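Local coordinates for protein nucleoporin nup120 (Schizosaccharomyces pombe, PDB 4GQ2) that serves as a structural component of the nuclear pore complex, whose nucleoporins can also dock transiently associated nuclear transport factors, at residues 578-583 / 634-639; 698-703 / 713-718; 649-654 / 719-724; 550-555 / 655-660. All blocks are in the same frame, centred on the assembly; numbering follows the deposited sequence.

Interaction 1 of 4, residues 578-583 / 634-639; sequences LDLGRS and STLIDT
Leu580 of helix 571-585 meets Leu636 and Thr639 of helix 630-641 in a helix-helix packing contact of the all-helical part of the chain, with 155 Å² buried in total between the two segments. The backbones come closest where the CA atoms of Leu580 and Leu636 stand 7.2 Å apart, a spacing bridged by side chains alone. Leu580 points across the gap from its CA and divides its two methyls between the partners. Its CD2 reaches CD1 of Leu636 at 4.0 Å, the two side chains running past each other in opposite directions. Leu636 starts out alongside the interface, yet its unusual first torsion (chi1 -97°) swings the isobutyl end inward; the same side chain also touches Leu699 and Leu702 of helix 672-703, so it is buried between two helices. The other methyl, Leu580 CD1, lies 3.5 Å from Thr639 OG1. This second touch is less certain, because Thr639 CG2 clashes with Thr635 O in the model. Away from segment 634-639, Asp579 and Arg582 pair along their own helix: Arg582 NH2 meets Asp579 OD1 at 2.7 Å, close to the guanidinium plane but on the anti side of the carboxylate. Arg582 NH1 is bonded in addition to the carbonyl of Phe552. Ser583 OG hydrogen-bonds Tyr632 OH, tying helix 571-585 to the first turn of helix 630-641. The chemistry implies a contact held by dispersion at Leu580 and Leu636; the polar bonds lie within helix 571-585 or run to Tyr632 and Phe552, and none joins the two segments.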
# COMPACT_ATOMS: atom_id res chain seq x y z
N LEU A 578 1.37 20.28 -23.18
CA LEU A 578 1.63 19.48 -21.98
C LEU A 578 1.93 20.40 -20.79
O LEU A 578 1.37 20.22 -19.71
CB LEU A 578 2.77 18.47 -22.21
CG LEU A 578 3.30 17.56 -21.08
CD1 LEU A 578 4.38 18.27 -20.27
CD2 LEU A 578 2.21 16.98 -20.17
N ASP A 579 2.79 21.40 -21.01
CA ASP A 579 3.11 22.35 -19.96
C ASP A 579 1.87 23.10 -19.47
O ASP A 579 1.74 23.39 -18.27
CB ASP A 579 4.19 23.33 -20.40
CG ASP A 579 4.67 24.21 -19.27
OD1 ASP A 579 5.31 23.69 -18.34
OD2 ASP A 579 4.41 25.43 -19.32
N LEU A 580 0.95 23.40 -20.39
CA LEU A 580 -0.34 24.00 -20.04
C LEU A 580 -1.16 23.10 -19.11
O LEU A 580 -1.84 23.59 -18.20
CB LEU A 580 -1.15 24.34 -21.31
CG LEU A 580 -0.65 25.41 -22.30
CD1 LEU A 580 -1.65 25.58 -23.43
CD2 LEU A 580 -0.42 26.76 -21.63
N GLY A 581 -1.08 21.79 -19.33
CA GLY A 581 -1.72 20.80 -18.46
C GLY A 581 -1.06 20.74 -17.10
O GLY A 581 -1.74 20.77 -16.06
N ARG A 582 0.28 20.66 -17.11
CA ARG A 582 1.08 20.69 -15.88
C ARG A 582 0.76 21.89 -15.01
O ARG A 582 0.56 21.75 -13.80
CB ARG A 582 2.58 20.71 -16.19
CG ARG A 582 3.16 19.45 -16.80
CD ARG A 582 4.67 19.41 -16.64
NE ARG A 582 5.36 20.63 -17.08
CZ ARG A 582 6.66 20.70 -17.37
NH1 ARG A 582 7.43 19.63 -17.28
NH2 ARG A 582 7.19 21.86 -17.74
N SER A 583 0.71 23.08 -15.61
CA SER A 583 0.53 24.30 -14.85
C SER A 583 -0.90 24.47 -14.35
O SER A 583 -1.12 25.08 -13.30
CB SER A 583 1.01 25.52 -15.63
OG SER A 583 0.25 25.70 -16.80
N SER A 634 -8.30 32.71 -19.70
CA SER A 634 -8.17 33.47 -20.94
C SER A 634 -6.81 33.21 -21.59
O SER A 634 -6.72 33.02 -22.80
CB SER A 634 -8.36 34.96 -20.65
OG SER A 634 -8.15 35.73 -21.81
N THR A 635 -5.76 33.19 -20.77
CA THR A 635 -4.42 32.87 -21.24
C THR A 635 -4.35 31.50 -21.93
O THR A 635 -3.76 31.38 -23.01
CB THR A 635 -3.41 32.91 -20.09
OG1 THR A 635 -3.39 34.22 -19.54
CG2 THR A 635 -2.00 32.54 -20.57
N LEU A 636 -4.95 30.48 -21.32
CA LEU A 636 -4.97 29.14 -21.90
C LEU A 636 -5.77 29.09 -23.19
O LEU A 636 -5.31 28.51 -24.19
CB LEU A 636 -5.53 28.13 -20.92
CG LEU A 636 -4.53 27.30 -20.10
CD1 LEU A 636 -3.49 28.16 -19.40
CD2 LEU A 636 -5.31 26.48 -19.09
N ILE A 637 -6.95 29.70 -23.18
CA ILE A 637 -7.79 29.79 -24.38
C ILE A 637 -6.97 30.34 -25.54
O ILE A 637 -6.83 29.69 -26.58
CB ILE A 637 -9.02 30.69 -24.18
CG1 ILE A 637 -10.01 30.06 -23.19
CG2 ILE A 637 -9.70 30.98 -25.51
CD1 ILE A 637 -10.99 31.05 -22.60
N ASP A 638 -6.40 31.53 -25.33
CA ASP A 638 -5.72 32.25 -26.39
C ASP A 638 -4.49 31.53 -26.93
O ASP A 638 -4.30 31.47 -28.15
CB ASP A 638 -5.43 33.70 -25.98
CG ASP A 638 -6.66 34.59 -26.09
OD1 ASP A 638 -7.52 34.34 -26.97
OD2 ASP A 638 -6.79 35.54 -25.29
N THR A 639 -3.69 30.94 -26.04
CA THR A 639 -2.51 30.20 -26.50
C THR A 639 -2.89 28.89 -27.18
O THR A 639 -2.15 28.41 -28.03
CB THR A 639 -1.39 29.99 -25.44
OG1 THR A 639 -1.19 28.60 -25.16
CG2 THR A 639 -1.65 30.75 -24.16

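Interaction 2 of 4, residues 698-703 / 713-718; sequences FLLSLI and SKFAGC
Ile703 and Phe715 stand with their CA atoms 7.9 Å apart, where the last turn of helix 672-703 faces an irregular segment containing a type I turn from Ser713 to Ala716. The Phe715 side chain leaves this segment toward the helix, and Ile703 crosses it at about a right angle. The evidence for a CH-pi contact is direct: Ile703 CD1 sits over one ring face, 3.7 Å from the ring centroid of Phe715 and 15° off the normal. A nearly extended second torsion (chi2 165°) carries CD1 out over the ring, while the branch methyl Ile703 CG2 approaches the ring's base, 3.8 Å from Phe715 CD1. Leu700 CD1 adds a looser, oblique touch at 4.2 Å from Phe715 CE2. Pro646, Met647 and Ile650 of helix 646-658 also pack on this ring, which thereby joins two helices through the connection before helix 719-739. An alanine at Phe715 would take away the ring and is likely to leave a gap beneath Ile703 CD1, with Leu700 losing part of its cover. Buried and wholly apolar, the contact rests on dispersion and CH-pi packing round the Phe715 ring, with no polar bond between the segments.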
# COMPACT_ATOMS: atom_id res chain seq x y z
N PHE A 698 -8.15 17.88 -16.95
CA PHE A 698 -8.47 19.25 -16.51
C PHE A 698 -8.55 20.19 -17.71
O PHE A 698 -9.45 21.03 -17.82
CB PHE A 698 -7.43 19.81 -15.54
CG PHE A 698 -7.29 19.06 -14.24
CD1 PHE A 698 -8.19 18.06 -13.89
CD2 PHE A 698 -6.27 19.40 -13.35
CE1 PHE A 698 -8.03 17.37 -12.69
CE2 PHE A 698 -6.13 18.72 -12.15
CZ PHE A 698 -7.01 17.71 -11.82
N LEU A 699 -7.59 20.02 -18.62
CA LEU A 699 -7.49 20.85 -19.82
C LEU A 699 -8.70 20.67 -20.74
O LEU A 699 -9.35 21.65 -21.13
CB LEU A 699 -6.19 20.52 -20.55
CG LEU A 699 -5.52 21.61 -21.39
CD1 LEU A 699 -5.25 22.86 -20.57
CD2 LEU A 699 -4.23 21.05 -21.96
N LEU A 700 -9.03 19.41 -21.05
CA LEU A 700 -10.20 19.08 -21.85
C LEU A 700 -11.50 19.60 -21.24
O LEU A 700 -12.35 20.15 -21.95
CB LEU A 700 -10.27 17.56 -22.08
CG LEU A 700 -9.71 16.99 -23.39
CD1 LEU A 700 -8.75 17.94 -24.12
CD2 LEU A 700 -9.06 15.63 -23.17
N SER A 701 -11.63 19.46 -19.93
CA SER A 701 -12.77 19.97 -19.18
C SER A 701 -12.90 21.50 -19.24
O SER A 701 -14.01 22.03 -19.28
CB SER A 701 -12.69 19.52 -17.72
OG SER A 701 -13.58 20.25 -16.91
N LEU A 702 -11.77 22.20 -19.23
CA LEU A 702 -11.76 23.66 -19.34
C LEU A 702 -12.25 24.09 -20.73
O LEU A 702 -13.15 24.92 -20.85
CB LEU A 702 -10.35 24.21 -19.08
CG LEU A 702 -10.19 25.72 -18.88
CD1 LEU A 702 -9.02 26.01 -17.97
CD2 LEU A 702 -10.03 26.47 -20.20
N ILE A 703 -11.64 23.51 -21.76
CA ILE A 703 -11.89 23.81 -23.16
C ILE A 703 -13.37 23.66 -23.53
O ILE A 703 -13.95 24.56 -24.13
CB ILE A 703 -11.03 22.88 -24.05
CG1 ILE A 703 -9.55 23.25 -23.95
CG2 ILE A 703 -11.50 22.92 -25.51
CD1 ILE A 703 -8.62 22.19 -24.49
N SER A 713 -14.13 24.52 -31.63
CA SER A 713 -14.11 23.99 -33.00
C SER A 713 -12.83 23.19 -33.24
O SER A 713 -12.86 22.13 -33.87
CB SER A 713 -14.22 25.12 -34.02
OG SER A 713 -13.91 24.67 -35.32
N LYS A 714 -11.72 23.70 -32.71
CA LYS A 714 -10.43 23.03 -32.78
C LYS A 714 -10.38 21.72 -31.96
O LYS A 714 -9.47 20.91 -32.15
CB LYS A 714 -9.33 23.99 -32.34
CG LYS A 714 -8.76 24.83 -33.46
CD LYS A 714 -7.72 25.82 -32.95
CE LYS A 714 -6.56 25.97 -33.93
NZ LYS A 714 -6.95 26.55 -35.24
N PHE A 715 -11.36 21.51 -31.08
CA PHE A 715 -11.42 20.30 -30.27
C PHE A 715 -12.70 19.48 -30.47
O PHE A 715 -13.04 18.66 -29.62
CB PHE A 715 -11.24 20.64 -28.78
CG PHE A 715 -9.81 20.89 -28.40
CD1 PHE A 715 -9.25 22.16 -28.50
CD2 PHE A 715 -9.01 19.84 -27.94
CE1 PHE A 715 -7.92 22.38 -28.17
CE2 PHE A 715 -7.69 20.06 -27.59
CZ PHE A 715 -7.15 21.33 -27.70
N ALA A 716 -13.37 19.68 -31.61
CA ALA A 716 -14.67 19.04 -31.91
C ALA A 716 -14.94 17.55 -31.62
O ALA A 716 -16.03 17.19 -31.15
CB ALA A 716 -15.00 19.20 -33.38
N GLY A 717 -13.96 16.69 -31.78
CA GLY A 717 -14.17 15.25 -31.54
C GLY A 717 -13.27 14.75 -30.41
O GLY A 717 -12.65 13.70 -30.54
N CYS A 718 -13.22 15.50 -29.31
CA CYS A 718 -12.30 15.19 -28.20
C CYS A 718 -12.84 14.19 -27.18
O CYS A 718 -12.12 13.77 -26.27
CB CYS A 718 -11.86 16.49 -27.50
SG CYS A 718 -13.19 17.26 -26.55

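Interaction 3 of 4, residues 649-654 / 719-724; sequences DIDSLI and DKLFLS
Leu721, in the first turn of helix 719-739, packs against Ile654 and Asp651 of helix 646-658, a helix-helix contact within the NUP120 helical domain. The backbones approach most closely at Asp651 and Leu721, whose CA atoms are 7.3 Å apart, and 155 Å² is buried between the segments. Leu721 accounts for more than half of that area. Its CG is anti to the backbone N (chi1 174°), which directs the isobutyl group across the interface. The tightly packed part is aliphatic: Ile654 projects toward the opposite helix and offers its terminal methyl to Leu721, while Ile650 CD1 stands farther off, 4.6 Å from Leu721 CD2. Helix 672-703 supports this side, since its Phe696 touches both isoleucines. The other side is looser and lies nearer solvent. There the partly exposed Asp651 swings its carboxylate inward, yet OD2 comes only to 4.4 Å from Leu721 CD1, a distance of van der Waals grazing with no polar bond between them. Farther along, Ser724 OG has a weak hydrogen bond with Arg658 NH1, a modest polar link one turn on from Leu721. The tight side thus rests on a meeting of two methyl groups: Ile654 CD1 lies 3.7 Å from Leu721 CD1.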
# COMPACT_ATOMS: atom_id res chain seq x y z
N ASP A 649 -1.90 17.33 -31.87
CA ASP A 649 -0.61 17.45 -31.20
C ASP A 649 -0.57 16.71 -29.86
O ASP A 649 0.30 15.87 -29.65
CB ASP A 649 -0.22 18.92 -31.01
CG ASP A 649 -0.19 19.71 -32.32
OD1 ASP A 649 -0.33 19.09 -33.40
OD2 ASP A 649 -0.04 20.95 -32.26
N ILE A 650 -1.52 17.01 -28.97
CA ILE A 650 -1.57 16.29 -27.69
C ILE A 650 -1.96 14.84 -27.84
O ILE A 650 -1.45 14.00 -27.11
CB ILE A 650 -2.45 16.95 -26.61
CG1 ILE A 650 -3.64 17.69 -27.23
CG2 ILE A 650 -1.59 17.84 -25.73
CD1 ILE A 650 -4.62 18.26 -26.22
N ASP A 651 -2.83 14.55 -28.81
CA ASP A 651 -3.15 13.18 -29.16
C ASP A 651 -1.88 12.38 -29.43
O ASP A 651 -1.70 11.29 -28.89
CB ASP A 651 -4.08 13.14 -30.38
CG ASP A 651 -4.99 11.94 -30.40
OD1 ASP A 651 -4.49 10.80 -30.41
OD2 ASP A 651 -6.23 12.13 -30.41
N SER A 652 -0.98 12.95 -30.23
CA SER A 652 0.31 12.31 -30.56
C SER A 652 1.24 12.21 -29.36
O SER A 652 1.87 11.17 -29.14
CB SER A 652 1.01 13.05 -31.70
OG SER A 652 0.26 12.97 -32.90
N LEU A 653 1.33 13.30 -28.59
CA LEU A 653 2.14 13.29 -27.37
C LEU A 653 1.62 12.26 -26.35
O LEU A 653 2.41 11.50 -25.79
CB LEU A 653 2.24 14.68 -26.75
CG LEU A 653 3.22 14.84 -25.58
CD1 LEU A 653 4.58 14.23 -25.88
CD2 LEU A 653 3.38 16.30 -25.20
N ILE A 654 0.30 12.23 -26.15
CA ILE A 654 -0.33 11.22 -25.30
C ILE A 654 -0.03 9.81 -25.81
O ILE A 654 0.15 8.89 -25.01
CB ILE A 654 -1.85 11.45 -25.14
CG1 ILE A 654 -2.10 12.62 -24.19
CG2 ILE A 654 -2.56 10.21 -24.60
CD1 ILE A 654 -3.42 13.32 -24.42
N ASP A 719 -14.10 13.80 -27.34
CA ASP A 719 -14.75 12.80 -26.48
C ASP A 719 -14.00 11.46 -26.41
O ASP A 719 -13.90 10.87 -25.33
CB ASP A 719 -16.21 12.58 -26.89
CG ASP A 719 -16.40 12.62 -28.40
OD1 ASP A 719 -16.37 13.74 -28.97
OD2 ASP A 719 -16.60 11.54 -29.00
N LYS A 720 -13.50 10.99 -27.55
CA LYS A 720 -12.74 9.75 -27.60
C LYS A 720 -11.40 9.89 -26.87
O LYS A 720 -10.93 8.95 -26.24
CB LYS A 720 -12.49 9.30 -29.04
CG LYS A 720 -13.71 8.73 -29.74
CD LYS A 720 -13.30 7.72 -30.81
CE LYS A 720 -14.32 7.65 -31.95
NZ LYS A 720 -15.69 7.29 -31.50
N LEU A 721 -10.81 11.07 -26.97
CA LEU A 721 -9.57 11.38 -26.27
C LEU A 721 -9.83 11.44 -24.75
O LEU A 721 -9.05 10.89 -23.97
CB LEU A 721 -8.96 12.69 -26.80
CG LEU A 721 -7.73 13.27 -26.08
CD1 LEU A 721 -6.58 12.26 -26.04
CD2 LEU A 721 -7.29 14.57 -26.74
N PHE A 722 -10.91 12.10 -24.35
CA PHE A 722 -11.30 12.19 -22.95
C PHE A 722 -11.58 10.81 -22.35
O PHE A 722 -11.05 10.49 -21.28
CB PHE A 722 -12.51 13.12 -22.79
CG PHE A 722 -13.07 13.14 -21.39
CD1 PHE A 722 -12.27 13.48 -20.31
CD2 PHE A 722 -14.41 12.84 -21.17
CE1 PHE A 722 -12.78 13.51 -19.02
CE2 PHE A 722 -14.93 12.86 -19.88
CZ PHE A 722 -14.12 13.20 -18.81
N LEU A 723 -12.39 10.01 -23.03
CA LEU A 723 -12.73 8.66 -22.56
C LEU A 723 -11.49 7.79 -22.37
O LEU A 723 -11.38 7.05 -21.39
CB LEU A 723 -13.72 7.98 -23.49
CG LEU A 723 -15.18 8.44 -23.35
CD1 LEU A 723 -16.01 7.95 -24.53
CD2 LEU A 723 -15.80 7.99 -22.03
N SER A 724 -10.58 7.90 -23.33
CA SER A 724 -9.29 7.22 -23.31
C SER A 724 -8.46 7.62 -22.08
O SER A 724 -7.77 6.80 -21.50
CB SER A 724 -8.53 7.60 -24.59
OG SER A 724 -7.32 6.88 -24.67

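Interaction 4 of 4, residues 550-555 / 655-660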
# COMPACT_ATOMS: atom_id res chain seq x y z
N GLU A 550 8.71 10.71 -16.74
CA GLU A 550 9.55 11.35 -15.73
C GLU A 550 10.11 12.70 -16.21
O GLU A 550 9.93 13.70 -15.53
CB GLU A 550 10.67 10.42 -15.27
CG GLU A 550 10.15 9.07 -14.78
CD GLU A 550 11.19 8.25 -14.06
OE1 GLU A 550 11.71 7.30 -14.67
OE2 GLU A 550 11.49 8.56 -12.89
N SER A 551 10.75 12.71 -17.39
CA SER A 551 11.20 13.95 -18.04
C SER A 551 10.10 15.02 -18.13
O SER A 551 10.35 16.20 -17.88
CB SER A 551 11.73 13.67 -19.45
OG SER A 551 12.60 12.55 -19.47
N PHE A 552 8.89 14.60 -18.46
CA PHE A 552 7.76 15.52 -18.60
C PHE A 552 7.18 16.01 -17.27
O PHE A 552 6.44 16.99 -17.24
CB PHE A 552 6.66 14.90 -19.46
CG PHE A 552 6.97 14.92 -20.93
CD1 PHE A 552 7.64 13.87 -21.52
CD2 PHE A 552 6.59 16.01 -21.72
CE1 PHE A 552 7.93 13.88 -22.87
CE2 PHE A 552 6.88 16.03 -23.07
CZ PHE A 552 7.55 14.96 -23.65
N ASP A 553 7.50 15.31 -16.18
CA ASP A 553 7.02 15.69 -14.85
C ASP A 553 7.89 16.78 -14.26
O ASP A 553 7.39 17.85 -13.90
CB ASP A 553 6.99 14.47 -13.92
CG ASP A 553 6.14 14.69 -12.68
OD1 ASP A 553 4.91 14.80 -12.82
OD2 ASP A 553 6.72 14.73 -11.57
N GLU A 554 9.20 16.52 -14.17
CA GLU A 554 10.15 17.48 -13.61
C GLU A 554 10.54 18.56 -14.62
O GLU A 554 10.82 18.27 -15.79
CB GLU A 554 11.37 16.78 -13.01
CG GLU A 554 11.94 15.64 -13.84
CD GLU A 554 12.41 14.47 -13.00
OE1 GLU A 554 11.56 13.75 -12.42
OE2 GLU A 554 13.64 14.26 -12.93
N GLU A 555 10.57 19.80 -14.13
CA GLU A 555 10.70 21.02 -14.95
C GLU A 555 11.99 21.09 -15.81
O GLU A 555 12.83 20.19 -15.74
CB GLU A 555 10.63 22.26 -14.03
CG GLU A 555 9.62 22.17 -12.88
CD GLU A 555 8.18 22.34 -13.32
OE1 GLU A 555 7.89 23.23 -14.15
OE2 GLU A 555 7.31 21.59 -12.82
N GLN A 655 0.05 9.65 -27.12
CA GLN A 655 0.43 8.37 -27.70
C GLN A 655 1.88 8.03 -27.36
O GLN A 655 2.18 6.89 -27.01
CB GLN A 655 0.19 8.34 -29.21
CG GLN A 655 -1.26 8.15 -29.63
CD GLN A 655 -1.83 6.78 -29.27
OE1 GLN A 655 -2.82 6.68 -28.54
NE2 GLN A 655 -1.20 5.72 -29.78
N ARG A 656 2.77 9.01 -27.43
CA ARG A 656 4.18 8.81 -27.08
C ARG A 656 4.37 8.38 -25.63
O ARG A 656 5.14 7.47 -25.34
CB ARG A 656 5.01 10.08 -27.32
CG ARG A 656 5.54 10.24 -28.73
CD ARG A 656 7.03 10.58 -28.74
NE ARG A 656 7.32 11.90 -28.18
CZ ARG A 656 8.51 12.27 -27.71
NH1 ARG A 656 9.53 11.43 -27.72
NH2 ARG A 656 8.67 13.49 -27.21
N LEU A 657 3.65 9.05 -24.72
CA LEU A 657 3.83 8.85 -23.28
C LEU A 657 3.42 7.46 -22.84
O LEU A 657 4.08 6.86 -21.98
CB LEU A 657 3.06 9.92 -22.49
CG LEU A 657 3.55 11.37 -22.64
CD1 LEU A 657 2.52 12.36 -22.13
CD2 LEU A 657 4.89 11.58 -21.94
N ARG A 658 2.37 6.93 -23.45
CA ARG A 658 1.85 5.61 -23.10
C ARG A 658 2.43 4.49 -23.96
O ARG A 658 2.10 3.31 -23.76
CB ARG A 658 0.32 5.59 -23.19
CG ARG A 658 -0.24 5.83 -24.58
CD ARG A 658 -1.72 6.13 -24.54
NE ARG A 658 -2.48 4.98 -24.07
CZ ARG A 658 -3.77 5.00 -23.77
NH1 ARG A 658 -4.48 6.12 -23.89
NH2 ARG A 658 -4.36 3.88 -23.34
N SER A 659 3.29 4.85 -24.91
CA SER A 659 3.91 3.89 -25.81
C SER A 659 5.03 3.13 -25.11
O SER A 659 5.98 3.74 -24.62
CB SER A 659 4.48 4.59 -27.04
OG SER A 659 3.44 5.01 -27.91
N PHE A 660 4.90 1.81 -25.07
CA PHE A 660 5.92 0.95 -24.46
C PHE A 660 6.14 -0.34 -25.24
O PHE A 660 5.18 -0.97 -25.70
CB PHE A 660 5.56 0.61 -23.01
CG PHE A 660 5.49 1.82 -22.12
CD1 PHE A 660 6.65 2.41 -21.66
CD2 PHE A 660 4.26 2.37 -21.77
CE1 PHE A 660 6.59 3.54 -20.85
CE2 PHE A 660 4.19 3.48 -20.96
CZ PHE A 660 5.36 4.07 -20.50
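Phe552 lies against Leu657 and Arg656 in a buried, mainly apolar contact between helix 548-553, which closely follows strand 539-544, and the last turns of helix 646-658. The CA atoms of Phe552 and Leu657 are 9.0 Å apart, so the ring has to span much of the separation. Leu657 CD2 approaches the ring obliquely and is nearest to Phe552 CD1, at 3.6 Å. Arg656 arrives differently: its chain, bent at chi2 and chi3, brings NH2 to the ring edge, 4.0 Å from Phe552 CZ. Ring and guanidinium planes are 78° apart, which with the edge position argues against a cation-pi stack. Tyr575 completes the surroundings, meeting the Phe552 ring edge-to-face, its OH accepting a weak hydrogen bond from Arg656 NH2. With an alanine in place of Phe552, Leu657 CD2 would probably lose its aromatic neighbour and the Arg656 guanidinium be freer to turn. Glu554 forms a salt bridge with Lys6, on the N-terminal strand 3-11 that pairs with strand 539-544. An aromatic residue packed between helices distant in sequence, so close to these paired strands, is consistent with a place near where the beta-propeller meets the helical domain.

Overall arrangement
All four interactions lie on one side of the chain's centre, among packed helices. Along the chain, interaction 1 falls within the span bracketed by interaction 4 and precedes interactions 2 and 3, while interaction 2 lies within the span closed by interaction 3. Interactions 2 and 3 are nearest, with centres about 10 Å apart; Leu700 touches Leu721. Interactions 3 and 4 share helix 646-658, and their segments alternate. Interaction 1 reaches interaction 4 through Arg582, interaction 2 through Leu636 and interaction 3 where Leu578 packs on Leu653. Interactions 2 and 4 do not touch. Contacts thus run from helix 548-553, just after strand 539-544, to helix 719-739, consistent with one continuous helical packing in this pore component.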